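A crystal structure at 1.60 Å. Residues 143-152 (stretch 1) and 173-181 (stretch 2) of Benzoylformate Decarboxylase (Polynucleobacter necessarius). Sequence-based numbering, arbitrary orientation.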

# COMPACT_ATOMS: atom_id res chain seq x y z
N TYR A 143 -19.67 1.04 9.73
CA TYR A 143 -20.52 2.14 10.17
C TYR A 143 -19.81 3.01 11.21
O TYR A 143 -19.79 4.23 11.10
CB TYR A 143 -21.84 1.60 10.75
CG TYR A 143 -22.79 2.66 11.26
CD1 TYR A 143 -22.58 3.29 12.48
CD2 TYR A 143 -23.92 3.02 10.53
CE1 TYR A 143 -23.45 4.25 12.95
CE2 TYR A 143 -24.79 3.99 10.99
CZ TYR A 143 -24.55 4.60 12.21
OH TYR A 143 -25.43 5.56 12.66
N ALA A 144 -19.23 2.35 12.22
CA ALA A 144 -18.54 3.05 13.30
C ALA A 144 -17.39 3.88 12.78
O ALA A 144 -17.21 5.04 13.16
CB ALA A 144 -18.04 2.06 14.33
N THR A 145 -16.60 3.30 11.88
CA THR A 145 -15.44 4.00 11.33
C THR A 145 -15.87 5.21 10.52
O THR A 145 -15.30 6.30 10.63
CB THR A 145 -14.59 3.07 10.47
OG1 THR A 145 -14.16 1.95 11.26
CG2 THR A 145 -13.39 3.82 9.91
N ALA A 146 -16.90 5.03 9.70
CA ALA A 146 -17.38 6.09 8.82
C ALA A 146 -17.99 7.26 9.60
O ALA A 146 -17.82 8.42 9.21
CB ALA A 146 -18.40 5.54 7.82
N MET A 147 -18.69 6.96 10.69
CA MET A 147 -19.50 7.95 11.38
C MET A 147 -18.77 8.77 12.45
O MET A 147 -19.26 9.83 12.87
CB MET A 147 -20.75 7.29 11.96
CG MET A 147 -21.77 6.95 10.86
SD MET A 147 -22.49 8.42 10.11
CE MET A 147 -23.74 8.84 11.32
N GLN A 148 -17.62 8.29 12.90
CA GLN A 148 -16.79 9.06 13.81
C GLN A 148 -16.04 10.17 13.08
O GLN A 148 -15.62 10.01 11.94
CB GLN A 148 -15.82 8.14 14.56
CG GLN A 148 -16.57 7.12 15.40
CD GLN A 148 -15.66 6.17 16.15
OE1 GLN A 148 -15.94 5.83 17.30
NE2 GLN A 148 -14.58 5.74 15.51
N GLN A 149 -15.91 11.30 13.75
CA GLN A 149 -15.29 12.48 13.15
C GLN A 149 -13.79 12.24 12.98
O GLN A 149 -13.16 11.63 13.84
CB GLN A 149 -15.54 13.66 14.08
CG GLN A 149 -15.55 15.00 13.41
CD GLN A 149 -16.27 16.03 14.25
OE1 GLN A 149 -15.81 16.38 15.34
NE2 GLN A 149 -17.40 16.52 13.76
N PRO A 150 -13.20 12.70 11.86
CA PRO A 150 -13.82 13.32 10.69
C PRO A 150 -14.48 12.23 9.85
O PRO A 150 -13.83 11.23 9.53
CB PRO A 150 -12.63 13.92 9.94
CG PRO A 150 -11.49 13.02 10.27
CD PRO A 150 -11.74 12.56 11.69
N GLN A 151 -15.75 12.40 9.52
CA GLN A 151 -16.48 11.35 8.82
C GLN A 151 -15.92 11.12 7.40
O GLN A 151 -15.24 11.97 6.82
CB GLN A 151 -17.98 11.66 8.80
CG GLN A 151 -18.58 11.81 10.20
CD GLN A 151 -20.08 12.04 10.16
OE1 GLN A 151 -20.61 12.65 9.23
NE2 GLN A 151 -20.78 11.54 11.18
N GLY A 152 -16.19 9.94 6.86
CA GLY A 152 -15.67 9.60 5.55
C GLY A 152 -16.00 8.18 5.14
O GLY A 152 -16.51 7.40 5.95
N ALA A 173 -24.64 -5.05 17.07
CA ALA A 173 -24.97 -3.63 17.04
C ALA A 173 -24.36 -2.83 18.19
O ALA A 173 -24.41 -3.25 19.35
CB ALA A 173 -26.48 -3.42 17.01
N ARG A 174 -23.80 -1.67 17.85
CA ARG A 174 -23.16 -0.76 18.80
C ARG A 174 -23.53 0.66 18.40
O ARG A 174 -24.12 0.88 17.34
CB ARG A 174 -21.64 -0.92 18.74
CG ARG A 174 -21.13 -2.27 19.24
CD ARG A 174 -19.60 -2.32 19.24
NE ARG A 174 -19.00 -2.52 17.91
CZ ARG A 174 -18.23 -1.64 17.29
NH1 ARG A 174 -17.69 -1.94 16.11
NH2 ARG A 174 -18.00 -0.44 17.83
N THR A 175 -23.21 1.63 19.26
CA THR A 175 -23.32 3.04 18.88
C THR A 175 -21.99 3.77 19.12
O THR A 175 -21.16 3.32 19.91
CB THR A 175 -24.45 3.78 19.62
OG1 THR A 175 -24.10 3.94 21.00
CG2 THR A 175 -25.77 3.03 19.51
N VAL A 176 -21.81 4.88 18.41
CA VAL A 176 -20.57 5.66 18.50
C VAL A 176 -20.90 7.14 18.58
O VAL A 176 -22.03 7.56 18.30
CB VAL A 176 -19.65 5.42 17.28
CG1 VAL A 176 -19.23 3.96 17.20
CG2 VAL A 176 -20.34 5.86 15.97
N SER A 177 -19.91 7.94 18.95
CA SER A 177 -20.04 9.38 18.89
C SER A 177 -19.72 9.81 17.47
O SER A 177 -18.95 9.14 16.77
CB SER A 177 -19.08 10.06 19.87
OG SER A 177 -17.73 9.76 19.57
N THR A 178 -20.30 10.93 17.05
CA THR A 178 -20.08 11.44 15.71
C THR A 178 -19.44 12.83 15.74
O THR A 178 -19.29 13.48 14.70
CB THR A 178 -21.39 11.53 14.94
OG1 THR A 178 -22.26 12.47 15.61
CG2 THR A 178 -22.05 10.16 14.89
N ARG A 179 -19.08 13.27 16.94
CA ARG A 179 -18.49 14.58 17.15
C ARG A 179 -17.45 14.50 18.25
O ARG A 179 -17.61 13.72 19.20
CB ARG A 179 -19.54 15.60 17.63
CG ARG A 179 -20.70 15.84 16.70
CD ARG A 179 -21.43 17.11 17.08
NE ARG A 179 -22.01 17.07 18.43
CZ ARG A 179 -22.76 18.04 18.94
NH1 ARG A 179 -23.26 17.95 20.17
NH2 ARG A 179 -23.02 19.12 18.20
N GLN A 180 -16.42 15.33 18.13
CA GLN A 180 -15.49 15.56 19.23
C GLN A 180 -15.32 17.05 19.42
O GLN A 180 -15.32 17.83 18.45
CB GLN A 180 -14.14 14.94 18.94
CG GLN A 180 -14.13 13.44 19.06
CD GLN A 180 -12.75 12.92 19.27
OE1 GLN A 180 -12.12 12.42 18.34
NE2 GLN A 180 -12.24 13.05 20.49
N GLY A 181 -15.20 17.45 20.69
CA GLY A 181 -15.06 18.84 21.05
C GLY A 181 -13.62 19.28 21.19
O GLY A 181 -12.69 18.49 21.04
O HOH W 1 -17.36 6.49 19.55
O HOH W 2 -13.72 11.04 16.50
O HOH W 3 -16.54 10.91 16.99
O HOH W 4 -19.12 14.61 12.12

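The last helical turn of stretch 1 and the loop that follows it pack against stretch 2, burying 473 Å² in all; apolar contact dominates at the helix, polar and water-mediated contact at the loop. The long side chain of Arg-174 starts sideways, but its guanidinium comes back to lie obliquely near Ala-144, Arg-174 NH2 to Ala-144 CB 4.3 Å; its NH1 and NH2 are hydrogen-bonded elsewhere in the structure. Thr-175 points away. Val-176 points toward the helix and supplies the apolar centre: its CG1 lies 3.6 Å from Ala-144 CB, and its CG2 4.3 Å from Met-147 CB. Ala-144, Met-147 and Val-176 are all buried. The small methyl of Ala-144 points across the contact and is itself the atom that Val-176 CG1 meets. At Ser-177 the backbone takes over. Water 1 accepts from Ser-177 N (3.0 Å) and donates to Gln-148 OE1 (2.7 Å), so the Gln-148 side chain reaches the backbone of Ser-177 through one solvent molecule; Gln-148 CG also lies 3.4 Å from Ser-177 O. Thr-178 sits where the helix has just ended. Its CA makes a CA-H...O contact with Met-147 O (3.4 Å), a carbonyl that also accepts a hydrogen bond from Gln-151 NE2 (2.8 Å). Water 4 donates to Thr-178 O (2.8 Å) and accepts from Gln-149 NE2 (3.0 Å). The CA-to-CB bond of Arg-179 points away, and its backbone lies beside Gln-149: Arg-179 CA lies 3.7 Å from Gln-149 OE1. Gln-180 N then donates the only direct hydrogen bond between the stretches, to Gln-149 OE1 (3.0 Å, 167°). Gln-149 suits this place because its amide offers both an acceptor and a donor, one used directly and the other through water. Water 2 closes the contact, donating to Gln-180 OE1 and Gln-149 O, both at 2.8 Å.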